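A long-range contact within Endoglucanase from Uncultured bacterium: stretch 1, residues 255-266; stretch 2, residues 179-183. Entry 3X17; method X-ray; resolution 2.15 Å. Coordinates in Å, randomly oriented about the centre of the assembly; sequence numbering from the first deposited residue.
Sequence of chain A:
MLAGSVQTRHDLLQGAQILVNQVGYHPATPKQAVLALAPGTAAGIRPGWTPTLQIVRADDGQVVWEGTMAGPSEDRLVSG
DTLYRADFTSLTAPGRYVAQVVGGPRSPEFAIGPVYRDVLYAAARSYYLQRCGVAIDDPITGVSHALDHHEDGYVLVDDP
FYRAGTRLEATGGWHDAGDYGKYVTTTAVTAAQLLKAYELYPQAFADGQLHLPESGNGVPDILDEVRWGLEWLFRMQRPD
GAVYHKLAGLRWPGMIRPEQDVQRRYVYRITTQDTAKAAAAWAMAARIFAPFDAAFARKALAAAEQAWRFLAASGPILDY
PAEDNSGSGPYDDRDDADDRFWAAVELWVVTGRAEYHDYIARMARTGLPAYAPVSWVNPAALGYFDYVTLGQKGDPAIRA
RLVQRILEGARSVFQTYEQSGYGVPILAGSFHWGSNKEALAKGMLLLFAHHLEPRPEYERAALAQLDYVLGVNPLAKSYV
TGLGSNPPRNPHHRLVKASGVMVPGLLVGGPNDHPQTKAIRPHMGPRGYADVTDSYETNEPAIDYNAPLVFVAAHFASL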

# COMPACT_ATOMS: atom_id res chain seq x y z
N MET A 255 15.88 -11.45 15.14
CA MET A 255 14.47 -11.57 15.41
C MET A 255 14.17 -11.29 16.87
O MET A 255 13.80 -12.19 17.61
CB MET A 255 13.98 -12.96 15.02
CG MET A 255 13.98 -13.19 13.50
SD MET A 255 12.61 -12.27 12.74
CE MET A 255 13.38 -11.81 11.18
N ILE A 256 14.30 -10.03 17.28
CA ILE A 256 14.08 -9.67 18.67
C ILE A 256 13.06 -8.54 18.73
O ILE A 256 12.78 -7.89 17.71
CB ILE A 256 15.40 -9.16 19.31
CG1 ILE A 256 15.71 -7.74 18.82
CG2 ILE A 256 16.55 -10.15 19.07
CD1 ILE A 256 17.19 -7.34 18.78
N ARG A 257 12.57 -8.26 19.93
CA ARG A 257 11.70 -7.10 20.19
C ARG A 257 12.41 -5.78 19.95
O ARG A 257 13.64 -5.70 20.07
CB ARG A 257 11.20 -7.11 21.64
CG ARG A 257 10.31 -8.28 21.99
CD ARG A 257 10.40 -8.61 23.49
NE ARG A 257 9.77 -9.90 23.79
CZ ARG A 257 8.46 -10.09 23.76
NH1 ARG A 257 7.65 -9.08 23.48
NH2 ARG A 257 7.95 -11.30 24.00
N PRO A 258 11.63 -4.70 19.72
CA PRO A 258 12.25 -3.42 19.39
C PRO A 258 12.97 -2.80 20.59
O PRO A 258 13.92 -2.05 20.40
CB PRO A 258 11.06 -2.55 18.97
CG PRO A 258 9.88 -3.16 19.56
CD PRO A 258 10.16 -4.66 19.64
N GLU A 259 12.49 -3.09 21.80
CA GLU A 259 13.13 -2.57 23.01
C GLU A 259 14.42 -3.30 23.31
O GLU A 259 15.24 -2.81 24.06
CB GLU A 259 12.22 -2.67 24.25
CG GLU A 259 10.74 -2.72 23.97
CD GLU A 259 10.27 -4.12 23.60
OE1 GLU A 259 10.35 -4.42 22.40
OE2 GLU A 259 9.78 -4.88 24.47
N GLN A 260 14.59 -4.48 22.73
CA GLN A 260 15.89 -5.15 22.82
C GLN A 260 16.90 -4.63 21.79
O GLN A 260 18.10 -4.94 21.89
CB GLN A 260 15.73 -6.67 22.73
CG GLN A 260 14.87 -7.25 23.85
CD GLN A 260 14.65 -8.76 23.72
OE1 GLN A 260 14.66 -9.48 24.72
NE2 GLN A 260 14.41 -9.24 22.49
N ASP A 261 16.43 -3.85 20.81
CA ASP A 261 17.31 -3.40 19.73
C ASP A 261 17.98 -2.12 20.19
O ASP A 261 17.48 -1.03 19.96
CB ASP A 261 16.53 -3.17 18.42
CG ASP A 261 17.44 -2.71 17.28
OD1 ASP A 261 18.53 -3.28 17.12
OD2 ASP A 261 17.05 -1.80 16.51
N VAL A 262 19.06 -2.28 20.94
CA VAL A 262 19.54 -1.21 21.79
C VAL A 262 20.83 -0.61 21.19
O VAL A 262 21.37 0.37 21.69
CB VAL A 262 19.70 -1.74 23.25
CG1 VAL A 262 21.11 -2.26 23.53
CG2 VAL A 262 19.24 -0.72 24.25
N GLN A 263 21.22 -1.12 20.02
CA GLN A 263 22.31 -0.51 19.27
C GLN A 263 22.09 1.00 19.02
O GLN A 263 20.96 1.48 19.02
CB GLN A 263 22.55 -1.25 17.95
CG GLN A 263 21.38 -1.15 16.98
CD GLN A 263 21.70 -1.73 15.63
OE1 GLN A 263 22.76 -1.48 15.06
NE2 GLN A 263 20.77 -2.52 15.09
N ARG A 264 23.17 1.75 18.86
CA ARG A 264 23.05 3.16 18.59
C ARG A 264 22.40 3.28 17.21
O ARG A 264 22.65 2.44 16.33
CB ARG A 264 24.42 3.81 18.57
CG ARG A 264 24.42 5.25 18.09
CD ARG A 264 25.67 5.97 18.52
NE ARG A 264 25.58 6.29 19.93
CZ ARG A 264 26.23 7.30 20.50
NH1 ARG A 264 27.03 8.07 19.78
NH2 ARG A 264 26.06 7.52 21.79
N ARG A 265 21.53 4.27 17.03
CA ARG A 265 20.89 4.50 15.73
C ARG A 265 21.27 5.86 15.17
O ARG A 265 21.36 6.84 15.91
CB ARG A 265 19.37 4.38 15.83
CG ARG A 265 18.93 3.06 16.45
CD ARG A 265 17.92 2.34 15.58
NE ARG A 265 16.62 3.04 15.53
CZ ARG A 265 15.57 2.54 14.89
NH1 ARG A 265 15.70 1.38 14.26
NH2 ARG A 265 14.40 3.14 14.93
N TYR A 266 21.46 5.90 13.85
CA TYR A 266 22.07 7.02 13.15
C TYR A 266 21.12 7.65 12.16
O TYR A 266 20.27 6.98 11.58
CB TYR A 266 23.33 6.59 12.40
CG TYR A 266 24.46 6.19 13.32
CD1 TYR A 266 25.28 7.15 13.91
CD2 TYR A 266 24.65 4.86 13.66
CE1 TYR A 266 26.30 6.78 14.79
CE2 TYR A 266 25.64 4.48 14.55
CZ TYR A 266 26.47 5.44 15.10
OH TYR A 266 27.43 5.02 15.99
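Stretch 2, residues 179-183: DYGKY

Stretch 2 meets stretch 1 chiefly through one residue, Tyr-180, whose two ends are held by opposite ends of the longer segment. Residues 179-181 are loop, then strand at 182-183. Stretch 1 passes along one side of them in broadly the same sense: the CA of Pro-258 lies 7.0 Å from that of Tyr-180, and the CA of Arg-265 9.0 Å from that of Gly-181. Stretch 1 is mostly irregular, with helical phi/psi at 258-260 but no regular bonds; Tyr-266 is strand.

Tyr-180 points its CB toward stretch 1 with chi1 at -60° (m) and chi2 at -48°. This carries the phenol out to residues 256-258, where Tyr-180 OH donates a hydrogen bond to Ile-256 O at 2.8 Å. The acceptor lies near the ring plane, leaving the faces free for apolar packing. Pro-258 takes one: its CB stands 3.8 Å from the centroid of the Tyr-180 ring, 14° off the normal, a CH-pi contact well served by the compact, rigid pyrrolidine. Asp-261, in the t rotamer, brings OD2 to the ring edge, 4.1 Å from Tyr-180 CD2.

The backbone of Tyr-180 is claimed by Arg-265, which points toward stretch 2. With chi1 m, chi2 at -128° between wells and chi3 m, Arg-265 NH1 and NH2 donate to Tyr-180 O at 2.9 and 3.1 Å. A guanidinium suits this because one N-H of each nitrogen lies side by side in its plane and points the same way, so one oxygen near that plane can accept both, over bent angles of 152° and 139°. Lys-182 lends its aliphatic part, CG lying 3.9 Å from Arg-265 NH2.

At Gly-181, an ideal CB would clash with Tyr-183 OH at 2.7 Å. Tyr-183 OH donates to Asp-179 OD2 at 2.8 Å, tying the two side chains together.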

# COMPACT_ATOMS: atom_id res chain seq x y z
N ASP A 179 11.65 -4.84 9.77
CA ASP A 179 12.73 -4.29 10.57
C ASP A 179 12.22 -3.10 11.34
O ASP A 179 10.99 -2.85 11.41
CB ASP A 179 13.91 -3.86 9.68
CG ASP A 179 13.51 -2.75 8.71
OD1 ASP A 179 12.40 -2.84 8.16
OD2 ASP A 179 14.30 -1.80 8.52
N TYR A 180 13.15 -2.34 11.91
CA TYR A 180 12.79 -1.21 12.76
C TYR A 180 13.37 0.09 12.25
O TYR A 180 13.20 1.15 12.87
CB TYR A 180 13.24 -1.44 14.22
CG TYR A 180 12.64 -2.68 14.86
CD1 TYR A 180 11.27 -2.94 14.78
CD2 TYR A 180 13.43 -3.57 15.59
CE1 TYR A 180 10.71 -4.07 15.36
CE2 TYR A 180 12.86 -4.68 16.21
CZ TYR A 180 11.51 -4.93 16.09
OH TYR A 180 10.95 -6.06 16.68
N GLY A 181 13.98 0.04 11.07
CA GLY A 181 14.42 1.25 10.39
C GLY A 181 13.26 2.19 10.07
O GLY A 181 12.12 1.77 9.99
N LYS A 182 13.54 3.48 10.03
CA LYS A 182 12.53 4.47 9.71
C LYS A 182 13.06 5.28 8.53
O LYS A 182 14.23 5.63 8.50
CB LYS A 182 12.28 5.38 10.90
CG LYS A 182 11.96 4.60 12.21
CD LYS A 182 11.52 5.52 13.34
CE LYS A 182 12.60 6.53 13.72
NZ LYS A 182 12.31 7.14 15.09
N TYR A 183 12.27 5.40 7.49
CA TYR A 183 12.84 5.82 6.21
C TYR A 183 11.95 6.90 5.66
O TYR A 183 10.75 6.70 5.54
CB TYR A 183 12.83 4.66 5.24
CG TYR A 183 13.58 3.45 5.68
CD1 TYR A 183 12.94 2.47 6.43
CD2 TYR A 183 14.87 3.19 5.20
CE1 TYR A 183 13.56 1.29 6.72
CE2 TYR A 183 15.50 1.98 5.48
CZ TYR A 183 14.87 1.06 6.27
OH TYR A 183 15.49 -0.12 6.59